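PDB 1Y7R: hypothetical protein SA2161 from Staphylococcus aureus, which is of uncharacterised function but, as a member of the GNAT family, probably transfers an acetyl group from acetyl-CoA to an unidentified acceptor. Local coordinates for residues E12-L17 with I51-V56; V67-L72 with S82-H87. The protein carries 4 engineered substitutions. All blocks are in the same frame, centred on the assembly; numbering follows the deposited sequence.

Contact 1 of 2, residues E12-L17 with I51-V56; sequences EDYCAL and IGMGRV
Leu17 and Met53, the latter a selenomethionine, make the tightest join between helix 12-17 and strand 51-56. The two side chains run past each other in opposite directions, and CD2 of Leu17 presses against CG of Met53 at 3.5 Å, closer than carbon atoms usually pack. The same methyl lies 3.6 Å from the carbonyl carbon of Gly52, while the other branch, CD1, rests 3.7 Å from O of Ile51; both methyls of the leucine thus lie over the backbone from Ile51 to Gly52. Met53 stands up toward the helix with CG between its own backbone N and carbonyl carbon (chi1 79°), and the chain then turns at chi3. That bend brings CE into the plane of the Tyr14 ring at its edge, while SE, 3.5 Å from CD1 of Tyr14, approaches obliquely: a Met-aromatic contact with SE 4.7 Å from the ring centroid.

Toward Arg55 the packing slackens. CD of Arg55 comes no nearer than 4.0 Å to CE1 of Tyr14, and the guanidinium plane is turned 77° from the ring. No hydrogen bond links the two segments. Instead, the phenol OH and Arg55 NH1 both go to OD2 of Asp68, one through a hydrogen bond and the other through a salt bridge, and Arg55 NH2 pairs with Asp59 of the second subunit.

All the touching residues are buried; the more exposed Glu12, Asp13 and Ala16 take no part. Segments 12-17 and 51-56, of helix 11-20 and strand 49-58, cross at 99° on one face of the GNAT sheet. Helix 28-34 backs Tyr14 through Ala31, Ala70 of strand 63-71 meets Leu17 and Met53, and strand 40-46 flanks the other side, where Ile51 and Gly52 form a classic beta bulge opposite Leu44.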
# COMPACT_ATOMS: atom_id res chain seq x y z
N GLU A 12 20.61 -8.11 -5.42
CA GLU A 12 21.24 -8.97 -4.43
C GLU A 12 21.14 -8.39 -3.03
O GLU A 12 20.77 -9.12 -2.11
CB GLU A 12 22.72 -9.24 -4.77
CG GLU A 12 23.43 -10.02 -3.65
CD GLU A 12 24.71 -10.67 -4.08
OE1 GLU A 12 25.23 -10.32 -5.17
OE2 GLU A 12 25.23 -11.52 -3.33
N ASP A 13 21.46 -7.10 -2.86
CA ASP A 13 21.47 -6.47 -1.52
C ASP A 13 20.05 -6.49 -0.92
O ASP A 13 19.86 -6.79 0.26
CB ASP A 13 21.99 -5.03 -1.59
CG ASP A 13 23.51 -4.94 -1.61
OD1 ASP A 13 24.01 -3.80 -1.76
OD2 ASP A 13 24.20 -5.98 -1.44
N TYR A 14 19.06 -6.18 -1.76
CA TYR A 14 17.67 -6.17 -1.35
C TYR A 14 17.24 -7.54 -0.86
O TYR A 14 16.72 -7.69 0.24
CB TYR A 14 16.77 -5.70 -2.50
CG TYR A 14 15.28 -5.88 -2.24
CD1 TYR A 14 14.58 -4.90 -1.57
CD2 TYR A 14 14.58 -7.00 -2.71
CE1 TYR A 14 13.22 -5.01 -1.33
CE2 TYR A 14 13.21 -7.13 -2.46
CZ TYR A 14 12.54 -6.14 -1.76
OH TYR A 14 11.18 -6.26 -1.52
N CYS A 15 17.45 -8.55 -1.71
CA CYS A 15 17.01 -9.89 -1.37
C CYS A 15 17.74 -10.36 -0.10
O CYS A 15 17.14 -10.98 0.79
CB CYS A 15 17.31 -10.83 -2.54
SG CYS A 15 16.20 -10.52 -3.94
N ALA A 16 19.04 -10.05 -0.03
CA ALA A 16 19.89 -10.45 1.09
C ALA A 16 19.46 -9.79 2.38
O ALA A 16 19.46 -10.42 3.46
CB ALA A 16 21.35 -10.13 0.81
N LEU A 17 19.07 -8.53 2.28
CA LEU A 17 18.62 -7.82 3.46
C LEU A 17 17.32 -8.38 4.00
O LEU A 17 17.19 -8.60 5.21
CB LEU A 17 18.56 -6.32 3.22
CG LEU A 17 18.07 -5.49 4.39
CD1 LEU A 17 18.96 -5.69 5.63
CD2 LEU A 17 18.04 -4.02 3.94
N ILE A 51 22.88 -2.48 5.78
CA ILE A 51 22.34 -3.01 7.03
C ILE A 51 20.83 -2.75 7.25
O ILE A 51 20.21 -3.34 8.14
CB ILE A 51 23.20 -2.60 8.22
CG1 ILE A 51 23.07 -1.11 8.55
CG2 ILE A 51 24.67 -3.00 7.95
CD1 ILE A 51 21.83 -0.77 9.33
N GLY A 52 20.25 -1.86 6.43
CA GLY A 52 18.84 -1.50 6.63
C GLY A 52 18.26 -0.76 5.45
O GLY A 52 18.98 -0.16 4.65
N MSE A 53 16.94 -0.86 5.33
CA MSE A 53 16.21 -0.18 4.25
C MSE A 53 14.76 0.03 4.65
O MSE A 53 14.24 -0.61 5.56
CB MSE A 53 16.26 -0.99 2.96
CG MSE A 53 15.29 -2.12 2.96
SE MSE A 53 15.48 -3.06 1.27
CE MSE A 53 15.59 -1.66 0.14
N GLY A 54 14.12 0.93 3.95
CA GLY A 54 12.65 1.07 3.98
C GLY A 54 12.19 1.66 2.65
O GLY A 54 12.95 2.35 1.96
N ARG A 55 10.94 1.36 2.27
CA ARG A 55 10.44 1.81 0.97
C ARG A 55 9.02 2.36 1.15
O ARG A 55 8.34 2.03 2.13
CB ARG A 55 10.46 0.66 -0.06
CG ARG A 55 11.85 0.03 -0.23
CD ARG A 55 11.86 -1.23 -1.05
NE ARG A 55 11.56 -0.98 -2.47
CZ ARG A 55 10.63 -1.61 -3.20
NH1 ARG A 55 9.87 -2.58 -2.68
NH2 ARG A 55 10.50 -1.27 -4.48
N VAL A 56 8.62 3.22 0.23
CA VAL A 56 7.26 3.79 0.19
C VAL A 56 6.67 3.62 -1.23
O VAL A 56 7.32 3.94 -2.25
CB VAL A 56 7.27 5.27 0.58
CG1 VAL A 56 5.84 5.90 0.45
CG2 VAL A 56 7.84 5.47 1.98

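Contact 2 of 2, residues V67-L72 with S82-H87. Engineered in segment 67-72: Leu72 (natural residue Ser). With PO4 (phosphate ion), chain C.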
# COMPACT_ATOMS: atom_id res chain seq x y z
N VAL A 67 6.58 -0.03 3.24
CA VAL A 67 6.83 -1.45 3.00
C VAL A 67 8.32 -1.75 3.15
O VAL A 67 9.11 -0.82 3.10
CB VAL A 67 6.33 -1.92 1.59
CG1 VAL A 67 4.81 -1.75 1.44
CG2 VAL A 67 7.11 -1.22 0.41
N ASP A 68 8.68 -3.02 3.33
CA ASP A 68 10.09 -3.44 3.30
C ASP A 68 10.95 -2.75 4.34
O ASP A 68 12.10 -2.37 4.06
CB ASP A 68 10.68 -3.21 1.90
CG ASP A 68 10.26 -4.28 0.92
OD1 ASP A 68 10.06 -5.42 1.36
OD2 ASP A 68 10.09 -4.00 -0.27
N ILE A 69 10.42 -2.57 5.56
CA ILE A 69 11.26 -2.05 6.65
C ILE A 69 12.10 -3.22 7.14
O ILE A 69 11.61 -4.09 7.88
CB ILE A 69 10.41 -1.45 7.79
CG1 ILE A 69 9.50 -0.36 7.21
CG2 ILE A 69 11.31 -0.87 8.93
CD1 ILE A 69 10.21 0.81 6.65
N ALA A 70 13.36 -3.24 6.73
CA ALA A 70 14.20 -4.41 6.95
C ALA A 70 15.50 -3.94 7.56
O ALA A 70 16.21 -3.14 6.95
CB ALA A 70 14.50 -5.09 5.62
N VAL A 71 15.83 -4.47 8.73
CA VAL A 71 17.12 -4.17 9.37
C VAL A 71 17.76 -5.53 9.68
O VAL A 71 17.08 -6.40 10.22
CB VAL A 71 16.90 -3.34 10.69
CG1 VAL A 71 18.19 -3.25 11.52
CG2 VAL A 71 16.27 -1.93 10.37
N LEU A 72 19.03 -5.72 9.35
CA LEU A 72 19.73 -6.97 9.71
C LEU A 72 19.45 -7.38 11.14
O LEU A 72 19.50 -6.55 12.07
CB LEU A 72 21.23 -6.84 9.54
CG LEU A 72 21.70 -6.66 8.10
CD1 LEU A 72 23.21 -6.41 8.14
CD2 LEU A 72 21.38 -7.93 7.31
N SER A 82 14.41 3.03 13.57
CA SER A 82 13.94 4.39 13.82
C SER A 82 14.58 5.34 12.83
O SER A 82 13.91 6.23 12.32
CB SER A 82 14.25 4.85 15.25
OG SER A 82 13.21 4.46 16.14
N LEU A 83 15.86 5.14 12.53
CA LEU A 83 16.54 5.98 11.54
C LEU A 83 15.87 5.92 10.15
O LEU A 83 15.58 6.95 9.52
CB LEU A 83 18.04 5.61 11.49
CG LEU A 83 18.88 6.56 10.60
CD1 LEU A 83 18.79 8.03 11.02
CD2 LEU A 83 20.29 6.12 10.67
N ILE A 84 15.58 4.70 9.71
CA ILE A 84 14.82 4.46 8.47
C ILE A 84 13.47 5.21 8.50
O ILE A 84 13.13 5.97 7.58
CB ILE A 84 14.64 2.95 8.27
CG1 ILE A 84 15.99 2.35 7.84
CG2 ILE A 84 13.55 2.65 7.22
CD1 ILE A 84 16.13 0.84 8.04
N MSE A 85 12.74 5.04 9.59
CA MSE A 85 11.42 5.67 9.71
C MSE A 85 11.52 7.19 9.72
O MSE A 85 10.67 7.84 9.13
CB MSE A 85 10.68 5.17 10.95
CG MSE A 85 10.11 3.77 10.86
SE MSE A 85 8.79 3.61 9.37
CE MSE A 85 7.38 4.75 10.12
N GLU A 86 12.55 7.76 10.36
CA GLU A 86 12.71 9.21 10.35
C GLU A 86 12.85 9.71 8.91
O GLU A 86 12.25 10.72 8.53
CB GLU A 86 13.94 9.63 11.19
CG GLU A 86 13.73 9.49 12.70
CD GLU A 86 12.83 10.62 13.28
OE1 GLU A 86 12.12 11.29 12.51
OE2 GLU A 86 12.87 10.84 14.52
N HIS A 87 13.63 9.01 8.10
CA HIS A 87 13.79 9.44 6.69
C HIS A 87 12.51 9.23 5.86
O HIS A 87 12.10 10.11 5.08
CB HIS A 87 15.02 8.78 6.10
CG HIS A 87 16.30 9.37 6.61
ND1 HIS A 87 16.91 10.45 6.00
CD2 HIS A 87 17.02 9.11 7.73
CE1 HIS A 87 17.99 10.78 6.69
NE2 HIS A 87 18.08 9.99 7.74
P PO4 C . 14.46 1.05 17.25
O1 PO4 C . 13.27 0.16 16.95
O2 PO4 C . 14.04 2.39 17.81
O3 PO4 C . 15.17 1.23 15.92
O4 PO4 C . 15.47 0.41 18.18
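Ile84 reaches from helix 82-87 to Val71 and Ile69 on strand 67-71, one branch to each. Its CD1 meets CG2 of Val71 at 3.6 Å, the closest approach between the two segments, and also lies 4.1 Å from O of Ala70. Its other branch ends at CG2, 3.9 Å from CD1 of Ile69. In both pairs the side chains slide past each other in opposite directions. Ile84 extends its longer branch with CD1 roughly anti to CA (chi2 160°), which carries that methyl across to the strand. Met85, a selenomethionine, adds a looser touch: it crosses Ile69 at about a right angle, with SE 4.2 Å from CD1.

A second shell packs round these groups. Val42 and Leu44 of strand 40-46 touch Ile84, while Tyr114 of helix 110-115 packs on both Ile69 and Met85, with Phe117 and Phe119 also against Met85. Strand 63-71, helix 80-95 and strand 101-107 form a beta-alpha-beta unit, and this contact sets its helix against its first strand, the local axes 9.4 Å apart at 146°.

Near the N-terminal end of the helix, a phosphate ion, probably from the crystallisation liquor, is gripped twice by Ser82. The backbone N donates to O3 at 3.1 Å with an angle of 150° at the hydrogen, and OG donates to O2 at 2.8 Å.

Side chain meets side chain only through apolar groups, and no hydrogen bond crosses, so shape and burial hold strand and helix together. The polar work falls to the helix's N-terminal region, where an anion is bound; in GNAT enzymes the corresponding region receives the acetyl-CoA pyrophosphate, and the phosphate probably marks that site here.

Contact 1 closes before contact 2 opens along the chain, and their centres lie 9 Å apart. They share one sheet through strands 49-58 and 63-71, antiparallel neighbours that follow each other in sequence; helix 11-20 covers one face and helix 80-95 the other. The two contacts touch directly: CD1 of Ile84 packs 3.3 Å from N of Met53, and Asp68 of segment 67-72 is the polar tie to contact 1. Together they join both helical layers to the central strands of a GNAT fold. Both also reach the second subunit, whose Thr62 packs on Tyr14, Arg55 and Asp68, so this part of the sheet contributes to the dimer interface.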